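Putative carbohydrate binding protein (Pseudomonas aeruginosa, PDB 3QEC) probably binds carbohydrates, is linked to heparin and suramin binding, and may take part in carbohydrate transport and biofilm formation. Local coordinates at residues P51-S54 with Y55-A58; P82-A85 with T86-E90. All blocks are in the same frame, centred on the assembly; numbering follows the deposited sequence.

In the fold
Both contacts are local and lie in series, so neither nests in nor crosses the other. Following the chain, strand 46-51 ends at Pro51, and contact 1 turns it through a short loop into helix 54-63. After that helix the chain runs through a long connection to contact 2, where 84-88 makes two overlapping turns before strand 89-92. That strand pairs with strand 46-51 in an antiparallel sheet, and the contact centres are about 12 Å apart. They touch directly: Pro51 CD lies 3.5 Å from Tyr87 O, and Met56 CE is 3.9 Å from Arg84 NE. These touches set the turn against the end of strand 46-51 and against helix 54-63.

Contact 1 (P51-S54 with Y55-A58); sequences PATS and YMKA
The N-cap of helix 54-63 is formed by Thr53, whose side-chain oxygen faces the backbone N-H of Met56 (a selenomethionine). The capping bond from Met56 N to Thr53 OG1 is weak at 3.4 Å, though nearly straight, with an N-H...O angle of 169°. A Thr53 chi1 of 62° sets OG1 between its own backbone N and carbonyl carbon, a position from which it can accept from Met56 N. The same oxygen lies alongside Tyr55, 3.6 Å from CB, and 4.0 Å from Met56 CG. Regular helical bonding starts at once: Lys57 N donates to Thr53 O at 3.0 Å, and Ala58 N makes a weak bond to Ser54 O at 3.4 Å. The CB of Lys57 rests 3.5 Å from Thr53 O before the rest of its extended chain leads away. Just before the cap, Ala52 is the centre of an inverse gamma turn, closed by a weak bond from Thr53 N to Pro51 O at 3.1 Å, which kinks the chain as it leaves the strand.

The Thr53 and Tyr55 side chains run side by side, pointing the same way; with CG anti to the backbone N (chi1 -174°), the Tyr55 ring carries on to where Phe10 meets it edge-to-face and OH bonds to Asp81 N. Helix 12-16 covers the cap itself, with Tyr15 OH hydrogen-bonded to Thr53 OG1 and Glu14 OE1 taking the N-H of Ser54. On strand 107-120, Tyr110 receives Ala52, Met56 and Lys57, while the backbones of Ala52 and Thr108 are hydrogen-bonded, so the helix start is held between the short helix 12-16 and the sheet.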
ATOM      1  N   PRO A  51       3.386  -1.080  10.229  1.00 54.06           N
ATOM      2  CA  PRO A  51       4.742  -0.616  10.606  1.00 51.86           C
ATOM      3  C   PRO A  51       5.796  -0.808   9.498  1.00 55.06           C
ATOM      4  O   PRO A  51       5.798  -1.849   8.836  1.00 54.36           O
ATOM      5  CB  PRO A  51       5.081  -1.487  11.830  1.00 53.18           C
ATOM      6  CG  PRO A  51       3.750  -1.867  12.405  1.00 58.00           C
ATOM      7  CD  PRO A  51       2.841  -2.031  11.233  1.00 54.67           C
ATOM      8  N   ALA A  52       6.689   0.204   9.293  1.00 51.68           N
ATOM      9  CA  ALA A  52       7.761   0.155   8.287  1.00 52.04           C
ATOM     10  C   ALA A  52       8.974  -0.615   8.844  1.00 59.83           C
ATOM     11  O   ALA A  52       9.928  -0.003   9.324  1.00 61.26           O
ATOM     12  CB  ALA A  52       8.162   1.568   7.864  1.00 51.68           C
ATOM     13  N   THR A  53       8.917  -1.952   8.812  1.00 56.04           N
ATOM     14  CA  THR A  53       9.968  -2.811   9.368  1.00 55.31           C
ATOM     15  C   THR A  53      10.924  -3.305   8.290  1.00 60.36           C
ATOM     16  O   THR A  53      10.619  -3.220   7.091  1.00 61.02           O
ATOM     17  CB  THR A  53       9.345  -4.008  10.123  1.00 58.93           C
ATOM     18  OG1 THR A  53       8.575  -4.803   9.222  1.00 58.37           O
ATOM     19  CG2 THR A  53       8.509  -3.579  11.334  1.00 52.17           C
ATOM     20  N   SER A  54      12.085  -3.847   8.718  1.00 57.08           N
ATOM     21  CA  SER A  54      13.092  -4.396   7.806  1.00 57.40           C
ATOM     22  C   SER A  54      12.507  -5.594   7.003  1.00 61.53           C
ATOM     23  O   SER A  54      12.897  -5.819   5.856  1.00 62.23           O
ATOM     24  CB  SER A  54      14.345  -4.801   8.574  1.00 60.11           C
ATOM     25  OG  SER A  54      14.093  -5.881   9.457  1.00 66.03           O
ATOM     26  N   TYR A  55      11.529  -6.301   7.611  1.00 57.55           N
ATOM     27  CA  TYR A  55      10.772  -7.436   7.073  1.00 57.04           C
ATOM     28  C   TYR A  55       9.932  -6.986   5.854  1.00 58.52           C
ATOM     29  O   TYR A  55      10.099  -7.542   4.768  1.00 58.21           O
ATOM     30  CB  TYR A  55       9.869  -8.041   8.195  1.00 57.04           C
ATOM     31  CG  TYR A  55       9.123  -9.305   7.820  1.00 58.68           C
ATOM     32  CD1 TYR A  55       9.800 -10.507   7.615  1.00 62.07           C
ATOM     33  CD2 TYR A  55       7.734  -9.313   7.706  1.00 58.31           C
ATOM     34  CE1 TYR A  55       9.114 -11.678   7.273  1.00 63.44           C
ATOM     35  CE2 TYR A  55       7.041 -10.469   7.335  1.00 59.30           C
ATOM     36  CZ  TYR A  55       7.733 -11.651   7.125  1.00 66.59           C
ATOM     37  OH  TYR A  55       7.048 -12.794   6.783  1.00 65.78           O
HETATM   38  N   MSE A  56       9.065  -5.956   6.027  1.00 53.23           N
HETATM   39  CA  MSE A  56       8.206  -5.451   4.943  1.00 51.60           C
HETATM   40  C   MSE A  56       8.983  -4.586   3.908  1.00 58.69           C
HETATM   41  O   MSE A  56       8.539  -4.495   2.760  1.00 60.57           O
HETATM   42  CB  MSE A  56       6.991  -4.707   5.494  1.00 51.70           C
HETATM   43  CG  MSE A  56       6.001  -5.644   6.225  1.00 56.56           C
HETATM   44 SE   MSE A  56       5.591  -7.289   5.242  0.75 63.01          SE
HETATM   45  CE  MSE A  56       4.385  -6.545   3.894  1.00 58.78           C
ATOM     46  N   LYS A  57      10.149  -4.016   4.277  1.00 54.99           N
ATOM     47  CA  LYS A  57      11.012  -3.272   3.345  1.00 54.74           C
ATOM     48  C   LYS A  57      11.458  -4.216   2.224  1.00 62.07           C
ATOM     49  O   LYS A  57      11.423  -3.847   1.044  1.00 63.05           O
ATOM     50  CB  LYS A  57      12.232  -2.682   4.086  1.00 56.00           C
ATOM     51  CG  LYS A  57      13.247  -1.968   3.184  1.00 53.40           C
ATOM     52  CD  LYS A  57      14.412  -1.423   3.984  1.00 60.49           C
ATOM     53  CE  LYS A  57      15.415  -0.699   3.132  1.00 82.26           C
ATOM     54  NZ  LYS A  57      16.438  -0.002   3.967  1.00 99.19           N
ATOM     55  N   ALA A  58      11.859  -5.452   2.613  1.00 59.07           N
ATOM     56  CA  ALA A  58      12.282  -6.524   1.703  1.00 58.55           C
ATOM     57  C   ALA A  58      11.102  -6.979   0.812  1.00 62.85           C
ATOM     58  O   ALA A  58      11.283  -7.196  -0.391  1.00 63.60           O
ATOM     59  CB  ALA A  58      12.830  -7.692   2.506  1.00 59.03           C
TER

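Contact 2 (P82-A85 with T86-E90); sequences PRRA and TYVRE
Arg84 and Tyr87 are joined by a backbone hydrogen bond, and Ala85 and Val88 by another, one residue further on. Tyr87 N lies 3.0 Å from Arg84 O, and Val88 N is 3.2 Å from Ala85 O. With Ala85, Thr86 and Tyr87 all near helical backbone angles, the two bonds close overlapping type I beta turns, and the chain then straightens at Val88 to enter strand 89-92.

Carbon-to-oxygen contacts gather round the carbonyls of Arg83 and Arg84. The methyl CG2 of Thr86 folds back to 3.1 Å from Arg83 O. Along one edge of the Tyr87 ring, CD2 and CE2 border the same Arg83 O, with CD2 at 3.3 Å, and Arg84 O lies in the ring plane at that edge. Beyond the turn the Tyr87 side chain also meets Tyr15, the ring planes at about 45°, as well as Pro51 and Gln20.

Between side chains, Val88 CG2 sits over the centre of one face of the Arg84 guanidinium, 3.6 Å from CZ. The arginine reaches this place because its chain bends at chi2 (-122°), which swings the flat group round beneath the valine branch.

Ionic partners lie beyond these residues. Arg84 NH2 forms a salt bridge with Glu50 on strand 46-51, and Arg83 is bridged to Asp81 through NH2 and to Glu12 through NH1. The Arg84 guanidinium thus meets the Glu50 carboxylate through NH2 and a methyl over its face, a division that suits a flat cation whose N-H groups lie in its plane; the nearby carboxylates probably offset much of the positive charge of this pair of arginines.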
ATOM      1  N   PRO A  82       2.240 -15.139  10.124  1.00 69.44           N
ATOM      2  CA  PRO A  82       0.889 -14.799  10.611  1.00 68.84           C
ATOM      3  C   PRO A  82       0.859 -13.741  11.722  1.00 71.78           C
ATOM      4  O   PRO A  82      -0.198 -13.148  11.938  1.00 73.16           O
ATOM      5  CB  PRO A  82       0.344 -16.134  11.097  1.00 72.00           C
ATOM      6  CG  PRO A  82       1.538 -16.989  11.333  1.00 76.51           C
ATOM      7  CD  PRO A  82       2.547 -16.571  10.340  1.00 71.56           C
ATOM      8  N   ARG A  83       2.004 -13.453  12.371  1.00 65.39           N
ATOM      9  CA  ARG A  83       2.100 -12.449  13.434  1.00 63.84           C
ATOM     10  C   ARG A  83       1.997 -11.013  12.909  1.00 69.50           C
ATOM     11  O   ARG A  83       1.729 -10.095  13.687  1.00 68.83           O
ATOM     12  CB  ARG A  83       3.419 -12.596  14.197  1.00 60.09           C
ATOM     13  CG  ARG A  83       3.458 -13.755  15.184  1.00 60.40           C
ATOM     14  CD  ARG A  83       4.852 -13.924  15.760  1.00 60.08           C
ATOM     15  NE  ARG A  83       5.753 -14.511  14.767  1.00 69.42           N
ATOM     16  CZ  ARG A  83       7.033 -14.806  14.978  1.00 77.89           C
ATOM     17  NH1 ARG A  83       7.586 -14.587  16.165  1.00 56.81           N
ATOM     18  NH2 ARG A  83       7.757 -15.362  14.015  1.00 65.11           N
ATOM     19  N   ARG A  84       2.252 -10.809  11.613  1.00 67.36           N
ATOM     20  CA  ARG A  84       2.236  -9.484  10.986  1.00 66.06           C
ATOM     21  C   ARG A  84       0.815  -8.927  10.858  1.00 71.46           C
ATOM     22  O   ARG A  84       0.627  -7.731  11.034  1.00 71.37           O
ATOM     23  CB  ARG A  84       2.912  -9.571   9.609  1.00 64.31           C
ATOM     24  CG  ARG A  84       2.777  -8.349   8.708  1.00 61.20           C
ATOM     25  CD  ARG A  84       2.121  -8.774   7.428  1.00 59.46           C
ATOM     26  NE  ARG A  84       1.822  -7.642   6.565  1.00 55.49           N
ATOM     27  CZ  ARG A  84       0.813  -7.611   5.705  1.00 69.96           C
ATOM     28  NH1 ARG A  84      -0.005  -8.652   5.594  1.00 59.62           N
ATOM     29  NH2 ARG A  84       0.598  -6.534   4.964  1.00 57.18           N
ATOM     30  N   ALA A  85      -0.174  -9.784  10.551  1.00 69.39           N
ATOM     31  CA  ALA A  85      -1.570  -9.392  10.325  1.00 69.24           C
ATOM     32  C   ALA A  85      -2.175  -8.556  11.469  1.00 71.65           C
ATOM     33  O   ALA A  85      -2.957  -7.651  11.197  1.00 71.24           O
ATOM     34  CB  ALA A  85      -2.429 -10.620  10.076  1.00 71.29           C
ATOM     35  N   THR A  86      -1.786  -8.823  12.723  1.00 67.39           N
ATOM     36  CA  THR A  86      -2.331  -8.130  13.892  1.00 66.31           C
ATOM     37  C   THR A  86      -1.918  -6.630  13.937  1.00 66.83           C
ATOM     38  O   THR A  86      -2.574  -5.850  14.626  1.00 66.77           O
ATOM     39  CB  THR A  86      -1.989  -8.887  15.194  1.00 77.43           C
ATOM     40  OG1 THR A  86      -2.668  -8.264  16.277  1.00 89.33           O
ATOM     41  CG2 THR A  86      -0.517  -8.919  15.515  1.00 72.49           C
ATOM     42  N   TYR A  87      -0.874  -6.236  13.182  1.00 60.45           N
ATOM     43  CA  TYR A  87      -0.338  -4.874  13.111  1.00 58.33           C
ATOM     44  C   TYR A  87      -0.853  -4.077  11.896  1.00 62.26           C
ATOM     45  O   TYR A  87      -0.550  -2.891  11.786  1.00 62.14           O
ATOM     46  CB  TYR A  87       1.199  -4.931  13.055  1.00 58.09           C
ATOM     47  CG  TYR A  87       1.808  -5.541  14.298  1.00 59.42           C
ATOM     48  CD1 TYR A  87       2.021  -4.776  15.442  1.00 60.06           C
ATOM     49  CD2 TYR A  87       2.170  -6.886  14.332  1.00 60.37           C
ATOM     50  CE1 TYR A  87       2.569  -5.339  16.596  1.00 60.01           C
ATOM     51  CE2 TYR A  87       2.709  -7.462  15.484  1.00 60.75           C
ATOM     52  CZ  TYR A  87       2.900  -6.685  16.615  1.00 65.49           C
ATOM     53  OH  TYR A  87       3.446  -7.247  17.743  1.00 65.99           O
ATOM     54  N   VAL A  88      -1.614  -4.720  10.989  1.00 58.47           N
ATOM     55  CA  VAL A  88      -2.116  -4.113   9.759  1.00 57.25           C
ATOM     56  C   VAL A  88      -3.449  -3.437  10.007  1.00 63.28           C
ATOM     57  O   VAL A  88      -4.373  -4.064  10.515  1.00 65.16           O
ATOM     58  CB  VAL A  88      -2.218  -5.152   8.598  1.00 60.05           C
ATOM     59  CG1 VAL A  88      -2.768  -4.518   7.321  1.00 59.15           C
ATOM     60  CG2 VAL A  88      -0.863  -5.802   8.325  1.00 59.25           C
ATOM     61  N   ARG A  89      -3.542  -2.153   9.629  1.00 59.41           N
ATOM     62  CA  ARG A  89      -4.759  -1.342   9.665  1.00 59.20           C
ATOM     63  C   ARG A  89      -5.243  -1.208   8.229  1.00 64.95           C
ATOM     64  O   ARG A  89      -4.431  -1.245   7.304  1.00 65.39           O
ATOM     65  CB  ARG A  89      -4.512   0.018  10.323  1.00 55.29           C
ATOM     66  CG  ARG A  89      -4.470  -0.057  11.826  1.00 57.57           C
ATOM     67  CD  ARG A  89      -3.866   1.197  12.407  1.00 61.79           C
ATOM     68  NE  ARG A  89      -3.924   1.204  13.867  1.00 60.26           N
ATOM     69  CZ  ARG A  89      -2.917   0.835  14.645  1.00 69.67           C
ATOM     70  NH1 ARG A  89      -1.773   0.427  14.110  1.00 60.51           N
ATOM     71  NH2 ARG A  89      -3.046   0.866  15.967  1.00 55.01           N
ATOM     72  N   GLU A  90      -6.548  -1.074   8.030  1.00 63.10           N
ATOM     73  CA  GLU A  90      -7.125  -1.072   6.695  1.00 63.58           C
ATOM     74  C   GLU A  90      -8.245  -0.047   6.522  1.00 66.49           C
ATOM     75  O   GLU A  90      -9.027   0.181   7.439  1.00 67.26           O
ATOM     76  CB  GLU A  90      -7.687  -2.476   6.449  1.00 66.23           C
ATOM     77  CG  GLU A  90      -7.889  -2.872   5.006  1.00 82.97           C
ATOM     78  CD  GLU A  90      -8.362  -4.306   4.904  1.00108.53           C
ATOM     79  OE1 GLU A  90      -7.499  -5.211   4.981  1.00 99.94           O
ATOM     80  OE2 GLU A  90      -9.596  -4.527   4.830  1.00100.79           O
TER